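Local coordinates for protein deoxyribodipyrimidine photo-lyase (Oryza sativa Japonica Group, PDB 3UMV) that repairs ultraviolet-damaged DNA, using light and a bound FAD to split cyclobutane pyrimidine dimers back into separate pyrimidines, at residues G152-R155 / R156-G160; S341-W344 / E345-K349; E366-N370 / A371-D375. All coordinates share one frame; numbering follows the deposited sequence.

Interaction 1: residues G152-R155 / R156-G160; sequences GDLR and REAPG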
ATOM      1  N   GLY A 152       6.725  20.107 -13.102  1.00 23.95           N
ATOM      2  CA  GLY A 152       7.647  21.195 -13.385  1.00 26.40           C
ATOM      3  C   GLY A 152       8.311  21.074 -14.746  1.00 30.09           C
ATOM      4  O   GLY A 152       8.482  22.071 -15.442  1.00 30.80           O
ATOM      5  N   ASP A 153       8.702  19.860 -15.123  1.00 29.19           N
ATOM      6  CA  ASP A 153       9.286  19.632 -16.442  1.00 31.31           C
ATOM      7  C   ASP A 153       8.285  20.026 -17.525  1.00 29.17           C
ATOM      8  O   ASP A 153       8.622  20.745 -18.469  1.00 28.59           O
ATOM      9  CB  ASP A 153       9.693  18.169 -16.626  1.00 35.75           C
ATOM     10  CG  ASP A 153      10.822  17.750 -15.695  1.00 45.26           C
ATOM     11  OD1 ASP A 153      11.506  18.636 -15.136  1.00 47.15           O
ATOM     12  OD2 ASP A 153      11.029  16.524 -15.530  1.00 49.21           O
ATOM     13  N   LEU A 154       7.050  19.556 -17.388  1.00 23.81           N
ATOM     14  CA  LEU A 154       6.012  19.902 -18.357  1.00 24.35           C
ATOM     15  C   LEU A 154       5.653  21.383 -18.328  1.00 24.95           C
ATOM     16  O   LEU A 154       5.380  21.976 -19.370  1.00 23.75           O
ATOM     17  CB  LEU A 154       4.754  19.068 -18.116  1.00 25.69           C
ATOM     18  CG  LEU A 154       4.927  17.601 -18.479  1.00 24.74           C
ATOM     19  CD1 LEU A 154       3.625  16.837 -18.232  1.00 23.18           C
ATOM     20  CD2 LEU A 154       5.381  17.471 -19.933  1.00 27.01           C
ATOM     21  N   ARG A 155       5.625  21.979 -17.145  1.00 24.53           N
ATOM     22  CA  ARG A 155       5.279  23.394 -17.050  1.00 28.37           C
ATOM     23  C   ARG A 155       6.247  24.236 -17.885  1.00 31.04           C
ATOM     24  O   ARG A 155       5.851  25.196 -18.557  1.00 32.94           O
ATOM     25  CB  ARG A 155       5.308  23.868 -15.600  1.00 30.16           C
ATOM     26  CG  ARG A 155       4.899  25.322 -15.416  1.00 38.95           C
ATOM     27  CD  ARG A 155       3.500  25.574 -15.953  1.00 46.30           C
ATOM     28  NE  ARG A 155       3.022  26.919 -15.638  1.00 52.15           N
ATOM     29  CZ  ARG A 155       2.313  27.226 -14.556  1.00 54.04           C
ATOM     30  NH1 ARG A 155       1.991  26.281 -13.681  1.00 53.15           N
ATOM     31  NH2 ARG A 155       1.923  28.477 -14.351  1.00 55.21           N
ATOM     32  N   ARG A 156       7.515  23.859 -17.839  1.00 33.06           N
ATOM     33  CA  ARG A 156       8.572  24.627 -18.484  1.00 34.69           C
ATOM     34  C   ARG A 156       8.699  24.342 -19.982  1.00 35.10           C
ATOM     35  O   ARG A 156       8.992  25.249 -20.763  1.00 37.01           O
ATOM     36  CB  ARG A 156       9.894  24.384 -17.754  1.00 37.25           C
ATOM     37  CG  ARG A 156      11.118  24.274 -18.643  1.00 46.50           C
ATOM     38  CD  ARG A 156      12.375  24.019 -17.816  1.00 52.51           C
ATOM     39  NE  ARG A 156      12.239  22.858 -16.936  1.00 57.05           N
ATOM     40  CZ  ARG A 156      11.828  22.919 -15.671  1.00 59.55           C
ATOM     41  NH1 ARG A 156      11.735  21.814 -14.942  1.00 57.26           N
ATOM     42  NH2 ARG A 156      11.505  24.090 -15.134  1.00 62.32           N
ATOM     43  N   GLU A 157       8.467  23.095 -20.381  1.00 34.88           N
ATOM     44  CA  GLU A 157       8.693  22.677 -21.764  1.00 36.41           C
ATOM     45  C   GLU A 157       7.418  22.470 -22.581  1.00 36.44           C
ATOM     46  O   GLU A 157       7.460  22.469 -23.814  1.00 35.03           O
ATOM     47  CB  GLU A 157       9.546  21.407 -21.806  1.00 38.58           C
ATOM     48  CG  GLU A 157      10.912  21.569 -21.166  1.00 47.78           C
ATOM     49  CD  GLU A 157      11.735  22.668 -21.818  1.00 58.26           C
ATOM     50  OE1 GLU A 157      11.447  23.023 -22.985  1.00 60.86           O
ATOM     51  OE2 GLU A 157      12.671  23.179 -21.162  1.00 62.39           O
ATOM     52  N   ALA A 158       6.291  22.291 -21.901  1.00 33.23           N
ATOM     53  CA  ALA A 158       5.016  22.088 -22.579  1.00 32.32           C
ATOM     54  C   ALA A 158       3.840  22.598 -21.743  1.00 32.64           C
ATOM     55  O   ALA A 158       2.980  21.813 -21.331  1.00 31.73           O
ATOM     56  CB  ALA A 158       4.830  20.616 -22.916  1.00 33.07           C
ATOM     57  N   PRO A 159       3.785  23.922 -21.511  1.00 29.47           N
ATOM     58  CA  PRO A 159       2.768  24.512 -20.629  1.00 27.48           C
ATOM     59  C   PRO A 159       1.337  24.290 -21.126  1.00 30.23           C
ATOM     60  O   PRO A 159       0.378  24.464 -20.367  1.00 30.99           O
ATOM     61  CB  PRO A 159       3.121  26.003 -20.638  1.00 27.77           C
ATOM     62  CG  PRO A 159       3.832  26.213 -21.932  1.00 27.72           C
ATOM     63  CD  PRO A 159       4.625  24.953 -22.148  1.00 28.94           C
ATOM     64  N   GLY A 160       1.195  23.898 -22.386  1.00 32.51           N
ATOM     65  CA  GLY A 160      -0.119  23.641 -22.945  1.00 31.95           C
ATOM     66  C   GLY A 160      -0.680  22.304 -22.489  1.00 31.41           C
ATOM     67  O   GLY A 160      -1.878  22.049 -22.616  1.00 31.09           O
TER
HETATM   68  O   HOH W   1      13.028  20.423 -16.984  1.00 59.33           O
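The guanidinium of Arg-156 has the carbonyl oxygen of Gly-152 over one face, 3.2 Å above its plane and displaced from its centre, while OD1 of Asp-153 and a water lie at its edge. The edge carries the polar work. NH1 of Arg-156 reaches OD1 of Asp-153 at 3.2 Å in a salt bridge whose N-H...O angle is 141°. OD1 offers its anti lone pair, on the far side from OD2, and stands close to the guanidinium plane although the two flat groups are 68° apart. The water closes a second path, accepting from NE of Arg-156 at 2.6 Å and donating to OD1 of Asp-153 at 3.0 Å, which helps fix the rotation of both groups. A bend at chi3 (54°) turns the arginine back along the helix, and the two side chains run side by side on an exposed surface, where long charged groups are suited. A leucine in place of Asp-153 would probably leave NH1 of Arg-156 without its charged mate, remove the water's acceptor and set the guanidinium freer to turn.

The backbone that carries these side chains is still helical: Arg-156 N donates to Gly-152 O at 3.1 Å and Glu-157 N to Asp-153 O at 3.0 Å. Ala-158 then leaves helical geometry. Pro-159, which has no N-H to give a helix, lays its CB 3.5 Å from the carbonyl oxygen of Arg-155. Leu-154, the buried member, turns instead to Pro-122 and Val-125 of helix 120-127. The contact is thus the C-terminal last turn of helix 141-157, with an i to i+3 salt bridge on its outer side, within the beta-alpha-beta crossover from strand 132-135 to strand 162-166 of the photolyase alpha/beta domain.

Interaction 2: residues S341-W344 / E345-K349; sequences SGAW and EWARK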
ATOM      1  N   SER A 341       8.937  13.115  15.073  1.00 15.86           N
ATOM      2  CA  SER A 341       8.380  14.459  15.024  1.00 15.41           C
ATOM      3  C   SER A 341       6.954  14.462  14.468  1.00 14.23           C
ATOM      4  O   SER A 341       6.203  15.378  14.723  1.00 15.53           O
ATOM      5  CB  SER A 341       9.296  15.423  14.257  1.00 18.53           C
ATOM      6  OG  SER A 341       9.542  14.947  12.949  1.00 31.78           O
ATOM      7  N   GLY A 342       6.585  13.400  13.759  1.00 14.56           N
ATOM      8  CA  GLY A 342       5.265  13.291  13.177  1.00 14.26           C
ATOM      9  C   GLY A 342       4.214  12.786  14.154  1.00 14.54           C
ATOM     10  O   GLY A 342       3.014  12.842  13.860  1.00 14.56           O
ATOM     11  N   ALA A 343       4.646  12.277  15.307  1.00 14.59           N
ATOM     12  CA  ALA A 343       3.690  11.858  16.344  1.00 14.02           C
ATOM     13  C   ALA A 343       3.009  13.049  17.034  1.00 13.58           C
ATOM     14  O   ALA A 343       3.459  14.190  16.939  1.00 15.37           O
ATOM     15  CB  ALA A 343       4.351  10.937  17.387  1.00 14.45           C
ATOM     16  N   TRP A 344       1.909  12.774  17.729  1.00 16.04           N
ATOM     17  CA  TRP A 344       1.185  13.813  18.456  1.00 12.21           C
ATOM     18  C   TRP A 344       1.988  14.286  19.675  1.00 17.78           C
ATOM     19  O   TRP A 344       2.794  13.530  20.211  1.00 14.90           O
ATOM     20  CB  TRP A 344      -0.202  13.305  18.868  1.00 15.83           C
ATOM     21  CG  TRP A 344      -1.350  13.910  18.082  1.00 20.23           C
ATOM     22  CD1 TRP A 344      -2.257  14.823  18.537  1.00 21.58           C
ATOM     23  CD2 TRP A 344      -1.712  13.633  16.720  1.00 20.22           C
ATOM     24  NE1 TRP A 344      -3.155  15.134  17.544  1.00 20.14           N
ATOM     25  CE2 TRP A 344      -2.841  14.416  16.421  1.00 22.50           C
ATOM     26  CE3 TRP A 344      -1.196  12.792  15.733  1.00 16.79           C
ATOM     27  CZ2 TRP A 344      -3.463  14.387  15.172  1.00 25.86           C
ATOM     28  CZ3 TRP A 344      -1.807  12.771  14.489  1.00 19.01           C
ATOM     29  CH2 TRP A 344      -2.929  13.561  14.219  1.00 24.04           C
ATOM     30  N   GLU A 345       1.767  15.524  20.118  1.00 16.05           N
ATOM     31  CA  GLU A 345       2.563  16.089  21.219  1.00 13.89           C
ATOM     32  C   GLU A 345       2.532  15.260  22.512  1.00 14.12           C
ATOM     33  O   GLU A 345       3.557  15.111  23.179  1.00 14.83           O
ATOM     34  CB  GLU A 345       2.159  17.544  21.501  1.00 16.96           C
ATOM     35  CG  GLU A 345       3.138  18.269  22.387  1.00 22.20           C
ATOM     36  CD  GLU A 345       2.699  19.684  22.713  1.00 34.32           C
ATOM     37  OE1 GLU A 345       3.522  20.449  23.254  1.00 36.43           O
ATOM     38  OE2 GLU A 345       1.533  20.029  22.437  1.00 39.62           O
ATOM     39  N   TRP A 346       1.379  14.691  22.858  1.00 16.09           N
ATOM     40  CA  TRP A 346       1.286  13.929  24.097  1.00 17.84           C
ATOM     41  C   TRP A 346       2.250  12.750  24.048  1.00 16.06           C
ATOM     42  O   TRP A 346       2.865  12.405  25.048  1.00 17.58           O
ATOM     43  CB  TRP A 346      -0.139  13.432  24.340  1.00 17.19           C
ATOM     44  CG  TRP A 346      -0.559  12.273  23.468  1.00 17.09           C
ATOM     45  CD1 TRP A 346      -1.209  12.347  22.275  1.00 16.34           C
ATOM     46  CD2 TRP A 346      -0.364  10.873  23.735  1.00 16.49           C
ATOM     47  NE1 TRP A 346      -1.426  11.082  21.774  1.00 15.40           N
ATOM     48  CE2 TRP A 346      -0.914  10.164  22.649  1.00 15.10           C
ATOM     49  CE3 TRP A 346       0.232  10.155  24.780  1.00 16.03           C
ATOM     50  CZ2 TRP A 346      -0.899   8.778  22.577  1.00 14.43           C
ATOM     51  CZ3 TRP A 346       0.250   8.769  24.708  1.00 16.62           C
ATOM     52  CH2 TRP A 346      -0.314   8.098  23.605  1.00 11.93           C
ATOM     53  N   ALA A 347       2.351  12.135  22.872  1.00 14.26           N
ATOM     54  CA  ALA A 347       3.160  10.932  22.687  1.00 13.09           C
ATOM     55  C   ALA A 347       4.639  11.287  22.658  1.00 12.36           C
ATOM     56  O   ALA A 347       5.483  10.602  23.250  1.00 14.48           O
ATOM     57  CB  ALA A 347       2.759  10.213  21.425  1.00 15.01           C
ATOM     58  N   ARG A 348       4.970  12.367  21.958  1.00 12.33           N
ATOM     59  CA  ARG A 348       6.356  12.821  21.962  1.00 15.87           C
ATOM     60  C   ARG A 348       6.834  13.104  23.371  1.00 15.94           C
ATOM     61  O   ARG A 348       7.918  12.675  23.759  1.00 17.85           O
ATOM     62  CB  ARG A 348       6.538  14.045  21.061  1.00 11.76           C
ATOM     63  CG  ARG A 348       6.337  13.715  19.585  1.00 14.61           C
ATOM     64  CD  ARG A 348       6.507  14.906  18.648  1.00 15.43           C
ATOM     65  NE  ARG A 348       5.309  15.739  18.505  1.00 16.48           N
ATOM     66  CZ  ARG A 348       5.207  16.987  18.958  1.00 18.59           C
ATOM     67  NH1 ARG A 348       6.216  17.540  19.621  1.00 16.32           N
ATOM     68  NH2 ARG A 348       4.092  17.686  18.759  1.00 20.79           N
ATOM     69  N   LYS A 349       6.014  13.805  24.145  1.00 15.56           N
ATOM     70  CA  LYS A 349       6.408  14.192  25.500  1.00 14.19           C
ATOM     71  C   LYS A 349       6.570  12.985  26.425  1.00 17.17           C
ATOM     72  O   LYS A 349       7.515  12.910  27.212  1.00 17.33           O
ATOM     73  CB  LYS A 349       5.419  15.199  26.074  1.00 17.37           C
ATOM     74  CG  LYS A 349       5.529  16.561  25.403  1.00 18.92           C
ATOM     75  CD  LYS A 349       4.384  17.482  25.778  1.00 23.63           C
ATOM     76  CE  LYS A 349       4.546  18.044  27.165  1.00 27.13           C
ATOM     77  NZ  LYS A 349       3.421  18.954  27.563  1.00 30.21           N
TER
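Arg-348 bends at chi3 (-84°), which folds its chain back and carries NE to the carbonyl oxygen of Ala-343, while Trp-346 sets CG between its backbone N and carbonyl carbon (chi1 75°), bringing CD1 to CB of Trp-344. The arginine's hydrogen bond is 2.9 Å from NE to Ala-343 O and fairly straight (N-H...O 161°). The oxygen lies almost in the guanidinium plane, whereas NE sits well above the carbonyl plane and does not meet a lone pair. One face of the guanidinium rests over CA of Glu-345, and CG of the arginine comes 4.1 Å from CB of Ala-343.

The loop 341-344 follows helix 310-333 and leads into helix 345-353, with Trp-344 as N-cap. The carbonyl oxygen of Trp-344 receives Arg-348 N at 3.0 Å, together with a weak bond from Ala-347 N. Small side chains suit the inner side of this turn: Ala-343 CB and Ala-347 CB approach to 4.4 Å. CD1 of the Trp-346 indole lies 3.7 Å from CB of Trp-344, and CB of Ala-347 lies over the centre of one face of the Trp-346 ring. Both tryptophans touch Tyr-183, edge-to-face with the Trp-344 ring, and Trp-344 also packs on Met-181 and Leu-444.

Successive carbonyls of Ala-343 and Trp-344 are therefore gripped by the side chain and the backbone of one residue. A cation at a helix N-terminus would probably be disfavoured by the helix dipole, so the charge-assisted bond to the Ala-343 oxygen, the negative end of its carbonyl, probably offsets part of that cost.

Interaction 3: residues E366-N370 / A371-D375; sequences EQLEN and AKTHD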
ATOM      1  N   GLU A 366      20.959  -5.788  13.735  1.00 22.54           N
ATOM      2  CA  GLU A 366      21.329  -7.098  13.200  1.00 22.76           C
ATOM      3  C   GLU A 366      20.715  -8.244  14.003  1.00 19.33           C
ATOM      4  O   GLU A 366      20.199  -9.199  13.425  1.00 22.80           O
ATOM      5  CB  GLU A 366      22.857  -7.257  13.099  1.00 26.40           C
ATOM      6  CG  GLU A 366      23.325  -8.632  12.590  1.00 38.42           C
ATOM      7  CD  GLU A 366      23.711  -9.604  13.716  1.00 52.15           C
ATOM      8  OE1 GLU A 366      24.452  -9.201  14.647  1.00 57.05           O
ATOM      9  OE2 GLU A 366      23.274 -10.780  13.668  1.00 54.31           O
ATOM     10  N   GLN A 367      20.762  -8.134  15.329  1.00 17.71           N
ATOM     11  CA  GLN A 367      20.205  -9.153  16.223  1.00 21.91           C
ATOM     12  C   GLN A 367      18.685  -9.280  16.087  1.00 16.47           C
ATOM     13  O   GLN A 367      18.151 -10.392  16.102  1.00 15.95           O
ATOM     14  CB  GLN A 367      20.569  -8.857  17.676  1.00 21.12           C
ATOM     15  CG  GLN A 367      22.037  -9.139  18.002  1.00 14.80           C
ATOM     16  CD  GLN A 367      22.490  -8.519  19.309  1.00 17.56           C
ATOM     17  OE1 GLN A 367      21.854  -7.612  19.832  1.00 21.34           O
ATOM     18  NE2 GLN A 367      23.620  -9.002  19.840  1.00 21.18           N
ATOM     19  N   LEU A 368      18.005  -8.145  15.973  1.00 16.53           N
ATOM     20  CA  LEU A 368      16.564  -8.148  15.725  1.00 15.76           C
ATOM     21  C   LEU A 368      16.261  -8.766  14.371  1.00 15.48           C
ATOM     22  O   LEU A 368      15.398  -9.640  14.245  1.00 17.84           O
ATOM     23  CB  LEU A 368      16.014  -6.723  15.801  1.00 18.36           C
ATOM     24  CG  LEU A 368      16.079  -6.067  17.187  1.00 15.97           C
ATOM     25  CD1 LEU A 368      15.820  -4.562  17.125  1.00 18.04           C
ATOM     26  CD2 LEU A 368      15.124  -6.746  18.168  1.00 14.72           C
ATOM     27  N   GLU A 369      16.964  -8.310  13.346  1.00 15.84           N
ATOM     28  CA  GLU A 369      16.712  -8.801  11.994  1.00 16.91           C
ATOM     29  C   GLU A 369      16.843 -10.319  11.897  1.00 17.13           C
ATOM     30  O   GLU A 369      16.095 -10.978  11.174  1.00 17.01           O
ATOM     31  CB  GLU A 369      17.657  -8.151  10.999  1.00 15.10           C
ATOM     32  CG  GLU A 369      17.446  -8.666   9.590  1.00 14.77           C
ATOM     33  CD  GLU A 369      17.999  -7.745   8.546  1.00 19.25           C
ATOM     34  OE1 GLU A 369      17.752  -8.016   7.360  1.00 18.05           O
ATOM     35  OE2 GLU A 369      18.674  -6.752   8.899  1.00 22.92           O
ATOM     36  N   ASN A 370      17.810 -10.872  12.615  1.00 17.57           N
ATOM     37  CA  ASN A 370      18.053 -12.306  12.565  1.00 18.81           C
ATOM     38  C   ASN A 370      17.313 -13.097  13.640  1.00 20.37           C
ATOM     39  O   ASN A 370      17.563 -14.294  13.809  1.00 18.30           O
ATOM     40  CB  ASN A 370      19.558 -12.592  12.612  1.00 22.99           C
ATOM     41  CG  ASN A 370      20.263 -12.152  11.346  1.00 23.94           C
ATOM     42  OD1 ASN A 370      20.879 -11.083  11.296  1.00 28.58           O
ATOM     43  ND2 ASN A 370      20.148 -12.960  10.302  1.00 27.52           N
ATOM     44  N   ALA A 371      16.404 -12.424  14.347  1.00 16.95           N
ATOM     45  CA  ALA A 371      15.539 -13.055  15.340  1.00 15.42           C
ATOM     46  C   ALA A 371      16.325 -13.747  16.457  1.00 19.00           C
ATOM     47  O   ALA A 371      16.070 -14.909  16.788  1.00 18.95           O
ATOM     48  CB  ALA A 371      14.556 -14.033  14.666  1.00 13.80           C
ATOM     49  N   LYS A 372      17.267 -13.006  17.037  1.00 23.15           N
ATOM     50  CA  LYS A 372      18.131 -13.527  18.092  1.00 19.36           C
ATOM     51  C   LYS A 372      17.855 -12.941  19.481  1.00 25.59           C
ATOM     52  O   LYS A 372      18.785 -12.649  20.231  1.00 26.51           O
ATOM     53  CB  LYS A 372      19.605 -13.314  17.722  1.00 24.57           C
ATOM     54  CG  LYS A 372      20.011 -13.872  16.353  1.00 27.16           C
ATOM     55  CD  LYS A 372      19.924 -15.385  16.291  1.00 36.02           C
ATOM     56  CE  LYS A 372      20.484 -15.904  14.965  1.00 44.92           C
ATOM     57  NZ  LYS A 372      20.387 -17.388  14.829  1.00 50.28           N
ATOM     58  N   THR A 373      16.582 -12.789  19.836  1.00 19.08           N
ATOM     59  CA  THR A 373      16.240 -12.297  21.159  1.00 17.56           C
ATOM     60  C   THR A 373      15.893 -13.425  22.137  1.00 19.17           C
ATOM     61  O   THR A 373      15.731 -14.586  21.741  1.00 18.40           O
ATOM     62  CB  THR A 373      15.062 -11.324  21.107  1.00 15.62           C
ATOM     63  OG1 THR A 373      13.829 -12.050  20.958  1.00 18.79           O
ATOM     64  CG2 THR A 373      15.236 -10.327  19.957  1.00 15.35           C
ATOM     65  N   HIS A 374      15.762 -13.052  23.406  1.00 19.57           N
ATOM     66  CA  HIS A 374      15.339 -13.961  24.465  1.00 18.98           C
ATOM     67  C   HIS A 374      13.863 -14.347  24.339  1.00 21.62           C
ATOM     68  O   HIS A 374      13.396 -15.246  25.033  1.00 22.29           O
ATOM     69  CB  HIS A 374      15.534 -13.293  25.824  1.00 24.46           C
ATOM     70  CG  HIS A 374      14.604 -12.144  26.058  1.00 25.66           C
ATOM     71  ND1 HIS A 374      14.813 -10.899  25.507  1.00 25.64           N
ATOM     72  CD2 HIS A 374      13.442 -12.060  26.752  1.00 21.66           C
ATOM     73  CE1 HIS A 374      13.834 -10.088  25.870  1.00 23.37           C
ATOM     74  NE2 HIS A 374      12.992 -10.766  26.629  1.00 22.86           N
ATOM     75  N   ASP A 375      13.132 -13.656  23.473  1.00 18.14           N
ATOM     76  CA  ASP A 375      11.669 -13.807  23.375  1.00 17.91           C
ATOM     77  C   ASP A 375      11.271 -14.673  22.177  1.00 18.75           C
ATOM     78  O   ASP A 375      11.352 -14.224  21.036  1.00 17.33           O
ATOM     79  CB  ASP A 375      11.047 -12.409  23.269  1.00 16.58           C
ATOM     80  CG  ASP A 375       9.515 -12.429  23.183  1.00 18.16           C
ATOM     81  OD1 ASP A 375       8.888 -11.368  23.431  1.00 18.53           O
ATOM     82  OD2 ASP A 375       8.929 -13.487  22.895  1.00 18.83           O
TER
HETATM   83  O   HOH W   2      18.132 -16.499  12.366  1.00 69.48           O
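A Schellman motif ends helix 365-369, with Ala-371 as its C-prime residue. Lys-372 N reaches back to Gln-367 O at 2.9 Å, and Ala-371 N bonds to Leu-368 O at 3.0 Å, approaching from well above that carbonyl's plane. Ala-371 takes positive phi (59°), a backbone shape more often left to glycine. Its small methyl can nevertheless be buried, against Gln-382 and Leu-383 of helix 376-388.

Lys-372 bends at chi2 (-66°), and its chain curls past the carbonyl oxygen of Asn-370, with CE 3.5 Å away. That oxygen accepts from a water at 2.7 Å, and NZ of Lys-372 gives the same water a weak, long bond. Apolar contact spans the motif where CD2 of Leu-368 meets CG2 of Thr-373 at 4.0 Å. OG1 of Thr-373 accepts from Asp-375 N at 3.1 Å, an ST turn, and Asp-375 then caps the following helix through OD2, bonded to Trp-378 N.

Gln-367 O and Leu-368 O are thus met by N-H groups of the motif, while Glu-369 O is taken by Gln-382 NE2 and Asn-370 O by the water. The side chains of Leu-368 and Thr-373 lie against Trp-378, and that of Thr-373 also against Trp-406, both tryptophans predicted to carry electron transfer; this inner side stays apolar, and the lysine amino group stays on the exposed outer side.

Overall arrangement
All three are local contacts at helix ends, but they differ in place. Interaction 1 lies on the surface of the alpha/beta domain at a C-terminus, and its chemistry is charged and water-linked. Interactions 2 and 3 are partly buried and belong to successive helices, 345-353 and 365-369: the first starts a helix with an arginine-to-carbonyl bond and indole packing, the second ends one with backbone bonds and methyl contacts beside two of the predicted electron-transfer tryptophans. Interactions 1 and 3 lie on opposite sides of the chain's centre, with their own centres about 51 Å apart; those of interactions 2 and 3 are about 28 Å apart. None touches another.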